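Local coordinates for DNA repair protein RAD7 (PDB 5ZB2) that promotes global genome nucleotide excision repair of nontranscribed DNA as a component of the GGR complex, and interacts with ELC1, at residues Asn49-Ala54 against Lys77-Ser82; His164-Lys169 against Ser188-Ile193; Thr181-Gly186 against Leu203-Phe208; Asn256-Phe261 against Ser285-Lys290; Ala339-Ala344 against Ile364-Glu369. All blocks are in the same frame, centred on the assembly; numbering follows the deposited sequence.

Contact 1. Residues Asn49-Ala54 against Lys77-Ser82; sequences NLNNLA and KRLTFS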
# COMPACT_ATOMS: atom_id res chain seq x y z
N ASN A 49 -11.24 -25.81 -3.89
CA ASN A 49 -10.64 -25.66 -5.20
C ASN A 49 -9.79 -24.40 -5.34
O ASN A 49 -9.23 -24.16 -6.41
CB ASN A 49 -11.73 -25.64 -6.28
CG ASN A 49 -12.22 -27.03 -6.63
OD1 ASN A 49 -11.45 -27.99 -6.65
ND2 ASN A 49 -13.52 -27.15 -6.91
N LEU A 50 -9.67 -23.59 -4.28
CA LEU A 50 -8.91 -22.35 -4.39
C LEU A 50 -7.45 -22.62 -4.70
O LEU A 50 -6.83 -21.90 -5.49
CB LEU A 50 -9.05 -21.52 -3.11
CG LEU A 50 -10.38 -20.78 -2.91
CD1 LEU A 50 -10.36 -20.01 -1.60
CD2 LEU A 50 -10.68 -19.82 -4.07
N ASN A 51 -6.87 -23.65 -4.08
CA ASN A 51 -5.47 -23.98 -4.36
C ASN A 51 -5.30 -24.49 -5.78
O ASN A 51 -4.29 -24.19 -6.43
CB ASN A 51 -4.97 -25.02 -3.36
CG ASN A 51 -4.46 -24.38 -2.08
OD1 ASN A 51 -3.63 -23.47 -2.12
ND2 ASN A 51 -4.95 -24.85 -0.95
N ASN A 52 -6.27 -25.26 -6.29
CA ASN A 52 -6.23 -25.68 -7.68
C ASN A 52 -6.29 -24.48 -8.61
O ASN A 52 -5.58 -24.44 -9.63
CB ASN A 52 -7.37 -26.65 -7.98
CG ASN A 52 -7.20 -27.99 -7.28
OD1 ASN A 52 -8.09 -28.45 -6.56
ND2 ASN A 52 -6.05 -28.62 -7.50
N LEU A 53 -7.11 -23.49 -8.28
CA LEU A 53 -7.17 -22.27 -9.08
C LEU A 53 -5.83 -21.55 -9.06
O LEU A 53 -5.32 -21.14 -10.10
CB LEU A 53 -8.29 -21.37 -8.56
CG LEU A 53 -8.43 -19.99 -9.21
CD1 LEU A 53 -8.63 -20.09 -10.72
CD2 LEU A 53 -9.58 -19.22 -8.58
N ALA A 54 -5.24 -21.40 -7.87
CA ALA A 54 -3.93 -20.76 -7.77
C ALA A 54 -2.90 -21.49 -8.62
O ALA A 54 -2.06 -20.85 -9.27
CB ALA A 54 -3.49 -20.72 -6.30
N LYS A 77 -7.65 -21.87 5.03
CA LYS A 77 -6.62 -21.96 6.07
C LYS A 77 -5.23 -22.23 5.51
O LYS A 77 -4.25 -21.72 6.05
CB LYS A 77 -6.99 -23.05 7.08
CG LYS A 77 -8.23 -22.73 7.90
CD LYS A 77 -8.96 -23.98 8.35
CE LYS A 77 -8.13 -24.80 9.33
NZ LYS A 77 -7.93 -24.10 10.62
N ARG A 78 -5.13 -23.04 4.46
CA ARG A 78 -3.85 -23.39 3.85
C ARG A 78 -3.85 -22.92 2.41
O ARG A 78 -4.66 -23.39 1.60
CB ARG A 78 -3.61 -24.90 3.93
CG ARG A 78 -3.65 -25.45 5.35
CD ARG A 78 -3.46 -26.96 5.37
NE ARG A 78 -4.51 -27.65 4.63
CZ ARG A 78 -4.55 -28.97 4.42
NH1 ARG A 78 -3.58 -29.75 4.90
NH2 ARG A 78 -5.55 -29.50 3.74
N LEU A 79 -2.95 -21.99 2.08
CA LEU A 79 -2.85 -21.42 0.75
C LEU A 79 -1.44 -21.61 0.22
O LEU A 79 -0.46 -21.36 0.93
CB LEU A 79 -3.21 -19.93 0.76
CG LEU A 79 -3.08 -19.19 -0.57
CD1 LEU A 79 -4.02 -19.78 -1.62
CD2 LEU A 79 -3.32 -17.70 -0.39
N THR A 80 -1.34 -22.04 -1.04
CA THR A 80 -0.07 -22.20 -1.74
C THR A 80 -0.12 -21.41 -3.04
O THR A 80 -1.06 -21.57 -3.82
CB THR A 80 0.22 -23.68 -2.03
OG1 THR A 80 0.37 -24.39 -0.79
CG2 THR A 80 1.50 -23.84 -2.86
N PHE A 81 0.89 -20.57 -3.26
CA PHE A 81 1.08 -19.84 -4.51
C PHE A 81 2.39 -20.33 -5.12
O PHE A 81 3.46 -20.10 -4.55
CB PHE A 81 1.12 -18.33 -4.30
CG PHE A 81 -0.22 -17.67 -4.10
CD1 PHE A 81 -1.40 -18.32 -4.42
CD2 PHE A 81 -0.30 -16.38 -3.61
CE1 PHE A 81 -2.63 -17.70 -4.24
CE2 PHE A 81 -1.51 -15.75 -3.43
CZ PHE A 81 -2.68 -16.41 -3.75
N SER A 82 2.31 -20.99 -6.28
CA SER A 82 3.48 -21.60 -6.89
C SER A 82 4.38 -20.60 -7.61
O SER A 82 5.57 -20.88 -7.80
CB SER A 82 3.06 -22.70 -7.86
OG SER A 82 2.41 -23.76 -7.17
O HOH W 1 -1.93 -23.96 -5.14

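Contact 2. Residues His164-Lys169 against Ser188-Ile193; sequences HRFTDK and SRLDSI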
# COMPACT_ATOMS: atom_id res chain seq x y z
N HIS A 164 20.85 -15.57 -0.83
CA HIS A 164 22.13 -15.54 -0.13
C HIS A 164 22.15 -14.50 0.98
O HIS A 164 23.19 -14.33 1.63
CB HIS A 164 23.29 -15.28 -1.12
CG HIS A 164 23.28 -13.93 -1.77
ND1 HIS A 164 23.36 -12.76 -1.05
CD2 HIS A 164 23.23 -13.57 -3.07
CE1 HIS A 164 23.35 -11.73 -1.88
NE2 HIS A 164 23.27 -12.20 -3.11
N ARG A 165 21.03 -13.82 1.23
CA ARG A 165 20.92 -12.86 2.32
C ARG A 165 20.33 -13.47 3.59
O ARG A 165 20.19 -12.76 4.59
CB ARG A 165 20.07 -11.66 1.88
CG ARG A 165 20.82 -10.69 0.97
CD ARG A 165 19.90 -9.61 0.41
NE ARG A 165 20.64 -8.66 -0.42
CZ ARG A 165 20.09 -7.89 -1.36
NH1 ARG A 165 18.79 -7.97 -1.62
NH2 ARG A 165 20.85 -7.06 -2.06
N PHE A 166 19.98 -14.76 3.56
CA PHE A 166 19.64 -15.50 4.78
C PHE A 166 20.94 -16.06 5.34
O PHE A 166 21.41 -17.12 4.93
CB PHE A 166 18.63 -16.59 4.48
CG PHE A 166 18.02 -17.20 5.71
CD1 PHE A 166 17.02 -16.54 6.40
CD2 PHE A 166 18.45 -18.43 6.18
CE1 PHE A 166 16.45 -17.09 7.54
CE2 PHE A 166 17.89 -18.99 7.32
CZ PHE A 166 16.89 -18.32 8.00
N THR A 167 21.53 -15.34 6.29
CA THR A 167 22.88 -15.61 6.75
C THR A 167 22.87 -16.53 7.96
O THR A 167 21.82 -16.88 8.51
CB THR A 167 23.59 -14.31 7.09
OG1 THR A 167 22.95 -13.71 8.23
CG2 THR A 167 23.53 -13.34 5.91
N ASP A 168 24.07 -16.94 8.39
CA ASP A 168 24.20 -17.71 9.62
C ASP A 168 23.57 -16.98 10.80
O ASP A 168 22.93 -17.60 11.65
CB ASP A 168 25.68 -18.02 9.89
CG ASP A 168 26.21 -19.14 9.02
OD1 ASP A 168 25.47 -20.12 8.79
OD2 ASP A 168 27.37 -19.05 8.55
N LYS A 169 23.74 -15.66 10.86
CA LYS A 169 23.09 -14.89 11.91
C LYS A 169 21.58 -15.06 11.87
O LYS A 169 20.93 -15.21 12.91
CB LYS A 169 23.46 -13.41 11.78
CG LYS A 169 23.06 -12.55 12.97
CD LYS A 169 23.43 -11.09 12.76
CE LYS A 169 23.47 -10.32 14.07
NZ LYS A 169 22.18 -10.37 14.82
N SER A 188 17.30 -24.66 1.68
CA SER A 188 17.60 -25.08 0.32
C SER A 188 18.27 -23.94 -0.44
O SER A 188 17.69 -22.86 -0.58
CB SER A 188 16.33 -25.52 -0.41
OG SER A 188 16.54 -25.57 -1.81
N ARG A 189 19.48 -24.19 -0.94
CA ARG A 189 20.18 -23.24 -1.80
C ARG A 189 20.36 -21.90 -1.10
O ARG A 189 19.96 -20.84 -1.59
CB ARG A 189 19.45 -23.08 -3.14
CG ARG A 189 19.50 -24.31 -4.03
CD ARG A 189 18.97 -24.02 -5.42
NE ARG A 189 19.15 -25.16 -6.32
CZ ARG A 189 20.27 -25.43 -6.99
NH1 ARG A 189 21.33 -24.64 -6.88
NH2 ARG A 189 20.33 -26.50 -7.78
N LEU A 190 20.97 -21.96 0.09
CA LEU A 190 21.25 -20.78 0.91
C LEU A 190 22.77 -20.61 0.94
O LEU A 190 23.46 -21.24 1.75
CB LEU A 190 20.65 -20.94 2.30
CG LEU A 190 19.15 -21.25 2.29
CD1 LEU A 190 18.65 -21.53 3.70
CD2 LEU A 190 18.34 -20.12 1.66
N ASP A 191 23.29 -19.74 0.07
CA ASP A 191 24.72 -19.68 -0.18
C ASP A 191 25.52 -19.18 1.02
O ASP A 191 26.72 -19.45 1.10
CB ASP A 191 25.00 -18.77 -1.38
CG ASP A 191 24.62 -19.42 -2.71
OD1 ASP A 191 23.88 -20.43 -2.71
OD2 ASP A 191 25.06 -18.92 -3.76
N SER A 192 24.89 -18.47 1.95
CA SER A 192 25.58 -17.89 3.09
C SER A 192 25.47 -18.73 4.36
O SER A 192 26.00 -18.33 5.40
CB SER A 192 25.03 -16.48 3.37
OG SER A 192 25.31 -15.59 2.30
N ILE A 193 24.81 -19.87 4.29
CA ILE A 193 24.60 -20.72 5.46
C ILE A 193 25.74 -21.71 5.56
O ILE A 193 26.07 -22.40 4.59
CB ILE A 193 23.24 -21.44 5.38
CG1 ILE A 193 22.08 -20.43 5.45
CG2 ILE A 193 23.11 -22.49 6.48
CD1 ILE A 193 22.00 -19.63 6.75
O HOH W 2 21.96 -17.88 2.16
O HOH W 3 26.79 -16.33 6.99

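Contact 3. Residues Thr181-Gly186 against Leu203-Phe208; sequences TLVSLG and LVNDEF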
# COMPACT_ATOMS: atom_id res chain seq x y z
N THR A 181 9.90 -24.71 19.01
CA THR A 181 8.57 -24.77 18.42
C THR A 181 8.56 -25.46 17.06
O THR A 181 7.51 -25.96 16.64
CB THR A 181 8.01 -23.35 18.27
OG1 THR A 181 8.09 -22.68 19.54
CG2 THR A 181 6.56 -23.38 17.82
N LEU A 182 9.70 -25.50 16.37
CA LEU A 182 9.75 -26.04 15.02
C LEU A 182 9.53 -27.55 15.02
O LEU A 182 10.20 -28.29 15.75
CB LEU A 182 11.09 -25.72 14.37
CG LEU A 182 11.37 -24.26 13.99
CD1 LEU A 182 12.82 -24.10 13.58
CD2 LEU A 182 10.43 -23.80 12.87
N VAL A 183 8.58 -28.01 14.20
CA VAL A 183 8.45 -29.42 13.86
C VAL A 183 8.77 -29.69 12.40
O VAL A 183 8.75 -30.86 11.98
CB VAL A 183 7.04 -29.95 14.20
CG1 VAL A 183 6.84 -29.97 15.71
CG2 VAL A 183 5.97 -29.11 13.53
N SER A 184 9.06 -28.65 11.62
CA SER A 184 9.37 -28.80 10.20
C SER A 184 10.30 -27.67 9.78
O SER A 184 10.03 -26.50 10.08
CB SER A 184 8.09 -28.79 9.36
OG SER A 184 8.38 -28.68 7.98
N LEU A 185 11.40 -28.01 9.11
CA LEU A 185 12.42 -27.04 8.74
C LEU A 185 12.97 -27.36 7.35
O LEU A 185 13.28 -28.51 7.04
CB LEU A 185 13.57 -27.04 9.75
CG LEU A 185 14.75 -26.11 9.43
CD1 LEU A 185 14.32 -24.64 9.48
CD2 LEU A 185 15.90 -26.37 10.38
N GLY A 186 13.10 -26.32 6.53
CA GLY A 186 13.67 -26.45 5.21
C GLY A 186 14.73 -25.42 4.92
O GLY A 186 14.53 -24.22 5.15
N LEU A 203 16.70 -28.15 17.67
CA LEU A 203 15.51 -28.83 17.15
C LEU A 203 15.15 -29.96 18.11
O LEU A 203 15.40 -31.14 17.86
CB LEU A 203 15.76 -29.34 15.74
CG LEU A 203 16.12 -28.29 14.68
CD1 LEU A 203 16.29 -28.95 13.33
CD2 LEU A 203 15.05 -27.20 14.61
N VAL A 204 14.54 -29.58 19.23
CA VAL A 204 14.29 -30.50 20.33
C VAL A 204 12.82 -30.88 20.45
O VAL A 204 12.48 -31.73 21.30
CB VAL A 204 14.80 -29.93 21.67
CG1 VAL A 204 16.30 -29.65 21.58
CG2 VAL A 204 14.04 -28.67 22.04
N ASN A 205 11.94 -30.31 19.64
CA ASN A 205 10.52 -30.65 19.74
C ASN A 205 10.32 -32.14 19.53
O ASN A 205 10.75 -32.70 18.52
CB ASN A 205 9.71 -29.86 18.72
CG ASN A 205 8.22 -29.87 19.03
OD1 ASN A 205 7.53 -30.86 18.78
ND2 ASN A 205 7.72 -28.76 19.56
N ASP A 206 9.67 -32.79 20.49
CA ASP A 206 9.46 -34.23 20.46
C ASP A 206 8.51 -34.68 19.36
O ASP A 206 8.28 -35.89 19.24
CB ASP A 206 8.94 -34.70 21.82
CG ASP A 206 9.92 -34.44 22.95
OD1 ASP A 206 11.14 -34.65 22.75
OD2 ASP A 206 9.48 -34.01 24.04
N GLU A 207 7.97 -33.77 18.55
CA GLU A 207 7.09 -34.13 17.44
C GLU A 207 7.68 -33.75 16.08
O GLU A 207 6.96 -33.73 15.09
CB GLU A 207 5.72 -33.47 17.61
CG GLU A 207 4.92 -33.99 18.79
CD GLU A 207 3.68 -33.16 19.05
OE1 GLU A 207 3.75 -31.92 18.93
OE2 GLU A 207 2.62 -33.75 19.37
N PHE A 208 8.98 -33.45 16.03
CA PHE A 208 9.59 -33.02 14.77
C PHE A 208 9.41 -34.10 13.71
O PHE A 208 9.65 -35.29 13.97
CB PHE A 208 11.08 -32.73 14.98
CG PHE A 208 11.69 -31.92 13.87
CD1 PHE A 208 12.16 -32.53 12.72
CD2 PHE A 208 11.78 -30.54 13.98
CE1 PHE A 208 12.71 -31.78 11.70
CE2 PHE A 208 12.33 -29.79 12.96
CZ PHE A 208 12.80 -30.40 11.82
O HOH W 4 12.25 -28.43 17.36

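Contact 4. Residues Asn256-Phe261 against Ser285-Lys290; sequences NGLTAF and SYFFSK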
# COMPACT_ATOMS: atom_id res chain seq x y z
N ASN A 256 25.39 -45.42 10.97
CA ASN A 256 25.41 -44.89 12.33
C ASN A 256 24.29 -43.89 12.60
O ASN A 256 24.10 -43.52 13.76
CB ASN A 256 26.76 -44.22 12.60
CG ASN A 256 27.93 -45.16 12.34
OD1 ASN A 256 28.81 -44.87 11.52
ND2 ASN A 256 27.94 -46.28 13.04
N GLY A 257 23.57 -43.45 11.57
CA GLY A 257 22.49 -42.49 11.75
C GLY A 257 21.11 -43.05 11.48
O GLY A 257 20.32 -43.24 12.40
N LEU A 258 20.81 -43.32 10.21
CA LEU A 258 19.48 -43.81 9.84
C LEU A 258 19.16 -45.13 10.53
O LEU A 258 18.11 -45.28 11.16
CB LEU A 258 19.36 -43.96 8.33
CG LEU A 258 19.25 -42.68 7.50
CD1 LEU A 258 19.19 -43.04 6.02
CD2 LEU A 258 18.04 -41.86 7.90
N THR A 259 20.05 -46.12 10.40
CA THR A 259 19.76 -47.43 10.95
C THR A 259 19.68 -47.40 12.48
O THR A 259 18.90 -48.16 13.07
CB THR A 259 20.81 -48.44 10.51
OG1 THR A 259 20.92 -48.43 9.08
CG2 THR A 259 20.42 -49.85 10.97
N ALA A 260 20.46 -46.53 13.11
CA ALA A 260 20.46 -46.46 14.57
C ALA A 260 19.16 -45.87 15.11
O ALA A 260 18.62 -46.37 16.10
CB ALA A 260 21.65 -45.63 15.05
N PHE A 261 18.64 -44.82 14.47
CA PHE A 261 17.64 -43.97 15.10
C PHE A 261 16.30 -43.92 14.38
O PHE A 261 15.40 -43.21 14.85
CB PHE A 261 18.18 -42.54 15.23
CG PHE A 261 19.44 -42.45 16.04
CD1 PHE A 261 19.43 -42.79 17.39
CD2 PHE A 261 20.62 -42.01 15.47
CE1 PHE A 261 20.59 -42.70 18.14
CE2 PHE A 261 21.78 -41.92 16.22
CZ PHE A 261 21.76 -42.26 17.56
N SER A 285 20.73 -51.25 1.37
CA SER A 285 20.13 -52.57 1.52
C SER A 285 20.10 -52.96 2.99
O SER A 285 19.08 -53.42 3.50
CB SER A 285 20.90 -53.60 0.70
OG SER A 285 20.77 -53.36 -0.69
N TYR A 286 21.23 -52.77 3.68
CA TYR A 286 21.31 -53.08 5.10
C TYR A 286 20.23 -52.33 5.88
O TYR A 286 19.58 -52.90 6.77
CB TYR A 286 22.71 -52.72 5.60
CG TYR A 286 22.92 -52.68 7.09
CD1 TYR A 286 23.19 -53.84 7.81
CD2 TYR A 286 22.91 -51.47 7.78
CE1 TYR A 286 23.40 -53.80 9.17
CE2 TYR A 286 23.12 -51.42 9.14
CZ TYR A 286 23.37 -52.59 9.83
OH TYR A 286 23.59 -52.54 11.18
N PHE A 287 20.01 -51.06 5.54
CA PHE A 287 19.06 -50.25 6.29
C PHE A 287 17.62 -50.63 5.97
O PHE A 287 16.78 -50.74 6.87
CB PHE A 287 19.30 -48.77 5.98
CG PHE A 287 18.20 -47.87 6.46
CD1 PHE A 287 17.96 -47.71 7.82
CD2 PHE A 287 17.41 -47.19 5.55
CE1 PHE A 287 16.95 -46.88 8.26
CE2 PHE A 287 16.39 -46.36 5.99
CZ PHE A 287 16.16 -46.21 7.34
N PHE A 288 17.31 -50.84 4.68
CA PHE A 288 15.93 -51.11 4.30
C PHE A 288 15.45 -52.45 4.83
O PHE A 288 14.26 -52.59 5.15
CB PHE A 288 15.79 -51.06 2.77
CG PHE A 288 15.85 -49.67 2.19
CD1 PHE A 288 15.31 -48.58 2.86
CD2 PHE A 288 16.46 -49.45 0.97
CE1 PHE A 288 15.37 -47.31 2.32
CE2 PHE A 288 16.53 -48.18 0.42
CZ PHE A 288 15.98 -47.11 1.10
N SER A 289 16.32 -53.45 4.93
CA SER A 289 15.88 -54.75 5.44
C SER A 289 15.53 -54.68 6.92
O SER A 289 14.77 -55.53 7.40
CB SER A 289 16.96 -55.81 5.21
OG SER A 289 18.06 -55.61 6.08
N LYS A 290 16.03 -53.68 7.64
CA LYS A 290 15.75 -53.58 9.07
C LYS A 290 14.39 -52.97 9.35
O LYS A 290 13.72 -53.35 10.31
CB LYS A 290 16.85 -52.75 9.75
CG LYS A 290 16.60 -52.50 11.23
CD LYS A 290 17.66 -51.60 11.81
CE LYS A 290 17.53 -51.50 13.32
NZ LYS A 290 16.24 -50.89 13.75

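Contact 5. Residues Ala339-Ala344 against Ile364-Glu369; sequences AFVALA and IQMLGE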
# COMPACT_ATOMS: atom_id res chain seq x y z
N ALA A 339 16.09 -55.39 -11.04
CA ALA A 339 15.49 -54.42 -10.14
C ALA A 339 14.03 -54.15 -10.51
O ALA A 339 13.16 -54.08 -9.63
CB ALA A 339 16.29 -53.12 -10.15
N PHE A 340 13.75 -54.01 -11.80
CA PHE A 340 12.40 -53.68 -12.24
C PHE A 340 11.46 -54.89 -12.21
O PHE A 340 10.24 -54.71 -12.23
CB PHE A 340 12.43 -53.08 -13.64
CG PHE A 340 13.27 -51.84 -13.73
CD1 PHE A 340 12.78 -50.62 -13.29
CD2 PHE A 340 14.55 -51.88 -14.25
CE1 PHE A 340 13.55 -49.47 -13.37
CE2 PHE A 340 15.33 -50.74 -14.33
CZ PHE A 340 14.82 -49.54 -13.89
N VAL A 341 12.01 -56.10 -12.15
CA VAL A 341 11.17 -57.28 -11.97
C VAL A 341 10.34 -57.14 -10.71
O VAL A 341 9.14 -57.47 -10.69
CB VAL A 341 12.04 -58.56 -11.94
CG1 VAL A 341 11.18 -59.78 -11.69
CG2 VAL A 341 12.81 -58.71 -13.24
N ALA A 342 10.94 -56.64 -9.63
CA ALA A 342 10.25 -56.48 -8.36
C ALA A 342 9.41 -55.22 -8.29
O ALA A 342 8.63 -55.07 -7.34
CB ALA A 342 11.27 -56.46 -7.21
N LEU A 343 9.54 -54.31 -9.25
CA LEU A 343 8.83 -53.03 -9.21
C LEU A 343 7.40 -53.25 -9.70
O LEU A 343 7.03 -52.94 -10.84
CB LEU A 343 9.56 -51.99 -10.05
CG LEU A 343 9.02 -50.56 -10.00
CD1 LEU A 343 8.94 -50.04 -8.57
CD2 LEU A 343 9.90 -49.64 -10.84
N ALA A 344 6.57 -53.78 -8.81
CA ALA A 344 5.15 -54.02 -9.08
C ALA A 344 4.35 -53.37 -7.95
O ALA A 344 4.17 -53.97 -6.88
CB ALA A 344 4.85 -55.51 -9.18
N ILE A 364 9.99 -51.32 -20.16
CA ILE A 364 8.78 -50.50 -20.25
C ILE A 364 7.55 -51.39 -20.40
O ILE A 364 6.52 -51.15 -19.76
CB ILE A 364 8.90 -49.50 -21.42
CG1 ILE A 364 10.09 -48.55 -21.20
CG2 ILE A 364 7.61 -48.72 -21.60
CD1 ILE A 364 10.02 -47.73 -19.91
N GLN A 365 7.64 -52.41 -21.25
CA GLN A 365 6.54 -53.35 -21.41
C GLN A 365 6.18 -53.99 -20.08
O GLN A 365 5.01 -53.97 -19.67
CB GLN A 365 6.94 -54.42 -22.44
CG GLN A 365 5.97 -55.59 -22.56
CD GLN A 365 4.64 -55.21 -23.19
OE1 GLN A 365 4.24 -54.04 -23.15
NE2 GLN A 365 3.96 -56.18 -23.77
N MET A 366 7.17 -54.55 -19.39
CA MET A 366 6.90 -55.23 -18.12
C MET A 366 6.33 -54.26 -17.09
O MET A 366 5.38 -54.60 -16.38
CB MET A 366 8.19 -55.87 -17.61
CG MET A 366 8.08 -56.49 -16.23
SD MET A 366 9.60 -57.32 -15.73
CE MET A 366 10.78 -55.98 -15.80
N LEU A 367 6.89 -53.05 -17.00
CA LEU A 367 6.41 -52.09 -16.02
C LEU A 367 4.97 -51.70 -16.29
O LEU A 367 4.17 -51.57 -15.35
CB LEU A 367 7.31 -50.85 -16.02
CG LEU A 367 8.74 -51.05 -15.50
CD1 LEU A 367 9.54 -49.77 -15.67
CD2 LEU A 367 8.74 -51.49 -14.05
N GLY A 368 4.61 -51.50 -17.56
CA GLY A 368 3.24 -51.13 -17.88
C GLY A 368 2.23 -52.17 -17.44
O GLY A 368 1.08 -51.82 -17.14
N GLU A 369 2.62 -53.44 -17.40
CA GLU A 369 1.71 -54.51 -17.01
C GLU A 369 1.71 -54.77 -15.51
O GLU A 369 0.70 -55.25 -14.98
CB GLU A 369 2.08 -55.80 -17.75
CG GLU A 369 2.15 -55.68 -19.27
CD GLU A 369 0.89 -55.07 -19.87
OE1 GLU A 369 0.76 -53.83 -19.84
OE2 GLU A 369 0.04 -55.83 -20.38

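Contact 1. Residues Asn49-Ala54 against Lys77-Ser82
Two hydrogen bonds join N51, near the start of helix 50-59, to the backbone of strand 78-81. OD1 of N51 accepts the amide N of T80 at 2.9 Å with an N-H...O angle of 154°, while its ND2 donates to R78 O at 3.0 Å, the carbonyl oxygen lying close to the plane of the side-chain amide. Asparagine suits this place because its amide carries a donor and an acceptor side by side, like a peptide group, and can pair with the N-H and C=O that flank L79. An alanine here would probably leave R78 O and T80 N without these partners and the helix less firmly held to the strand. Water 1 adds a bridge, bonding to N51 O at 2.7 Å and to T80 O at 2.9 Å. The apolar part is small: CB of A54 sits at the edge of the F81 ring, 3.7 Å from CD1, and so short a side chain lets the helix come close to the strand. F71 meets the same ring edge-to-face, and L53 packs on L92 of the Elongin-C chain. L79 and F81 pair through their backbones with strand 104-108, whereas N51 meets backbone groups of R78 and T80, much as a further strand might; helix 50-59 thus covers the outermost strand at this end of a leucine-rich-repeat solenoid.

Contact 2. Residues His164-Lys169 against Ser188-Ile193
S192 turns its OG anti to its own carbonyl carbon (chi1 -65°), and from there the hydroxyl donates to H164 O at 2.6 Å. F166 holds CG anti to the backbone N (chi1 -168°), and its ring meets the branched ends of L190 and I193 obliquely, CD2 lying 4.0 Å from L190 CD1 and 3.8 Å from I193 CD1. An alanine in place of S192 would probably leave H164 O without this donor and tie the two loops together less tightly. Both segments follow strands of the leucine-rich-repeat solenoid and lead toward the next helix, so they stack as successive loops; a type I turn from L190 to I193 shapes the second. Water 2 joins F166 O (2.9 Å) to S192 N (3.0 Å), and water 3 joins D168 N to S192 O, each bridging the two backbones. T167 is the N-cap of helix 168-178. Aspartate suits position 168 because its OD1, 3.5 Å from I193 CA, accepts the backbone N-H groups of S194 and N195, tying that loop to the helix start.

Contact 3. Residues Thr181-Gly186 against Leu203-Phe208
The ring of F208 lies against the backbone of L182-L185, with V183 O 3.5 Å above its plane and over its centre. L182 O comes instead to the ring's edge, 3.3 Å from CD2, and CZ reaches L185 CB at 4.0 Å. A flat, wide side chain suits this spot because it can cover a run of peptide groups as well as aliphatic carbons. The leucines form a second apolar group: L203 CD2 touches L182 CD1 at 4.0 Å, while L203 CD1 meets L185 CD2 at 3.9 Å, these last two side chains crossing at about a right angle. Here, in the leucine-rich-repeat solenoid, a loop after helix 199-202 turns back toward strand 210-214 and packs on the chain entering strand 184-188, with L185 bonding through its backbone to S210 and C212. No direct hydrogen bond joins the two segments; water 4 bridges them, donating to L182 O and accepting from N205 N. N205 forms an Asx turn in which OD1 accepts E207 N at 3.0 Å, inside a type I turn from N205 to F208. The same OD1 lies 3.3 Å from V183 CG1, and ND2 bonds to S180 O, just before the first segment, which ties the turn to the chain it packs on.

Contact 4. Residues Asn256-Phe261 against Ser285-Lys290
T259 fits among Y286, F287 and K290: its methyl touches the first and last of them, and its hydroxyl lies at F287. CG2 is 3.6 Å from Y286 CE2, the two side chains crossing at about a right angle. T259 and F287 pass alongside, pointing opposite ways, with OG1 near the plane of the ring at its edge, 3.3 Å from CD1. This hydroxyl bonds to I254 O, so threonine can enter the buried interface with its polar atom satisfied while its methyl packs. L258 adds a second contact to the same ring: its CB lies over the face of F287 in a CH-pi contact, 4.0 Å from the centroid and 20° off the normal. K290, extended as far as CE, lays its CD 3.4 Å from T259 CG2, a use of its aliphatic stem. The two helical segments run nearly parallel, 12° apart with axes 9.7 Å apart. L258 also packs on L231 of helix 224-234 and F288 on L315 of helix 309-320, placing the pair within the row of helices that backs the parallel strands.

Contact 5. Residues Ala339-Ala344 against Ile364-Glu369
On the helical side of the leucine-rich-repeat solenoid, the short, weakly bonded helix 337-341 and the residues after it pack through F340, V341 and L343 against M366 and L367 of helix 361-370. The contact is wholly apolar between side chains. M366 runs out extended and then bends at its thioether (chi3 59°), setting CE 4.0 Å from F340 CB and 4.3 Å from V341 CG2; a long, unbranched chain suits a place where it must reach across to the neighbouring segment. L367 uses both methyls. Its CD2 touches F340 CB at 4.0 Å and L343 CD2 at 3.9 Å, and its CD1 lies 4.1 Å from F340 CD1, oblique to the ring. L343 is the centre of an inverse gamma turn, with A344 N bonding to A342 O at 2.8 Å, and its CB points toward helix 361-370. Beyond the segments, N371 ND2 donates to both L343 O and L367 O, tying the two backbones together. L343 also packs on L316 of helix 309-320, and L343 and L367 both rest on L351 of strand 350-352.

In the fold
The five contacts follow the leucine-rich-repeat solenoid that forms most of this piece of Rad7, after the long helix 8-41. Contact 1 closes before the others begin, at the end where Elongin-C packs; it and contact 3 reach the same run of parallel strands. Contacts 2 and 3 alternate along the chain, 164-169 and 181-186 preceding 188-193 and 203-208; their centres are about 20 Å apart, and helix 168-178 and strand 184-188 link them. Contacts 4 and 5 come later, in series, with centres about 26 Å apart, both in the row of helices. Each contact joins parts near in sequence. Centres of contacts 2 and 5 lie about 42 Å apart, those of 1 and 5 only about 35 Å, as in a curved solenoid.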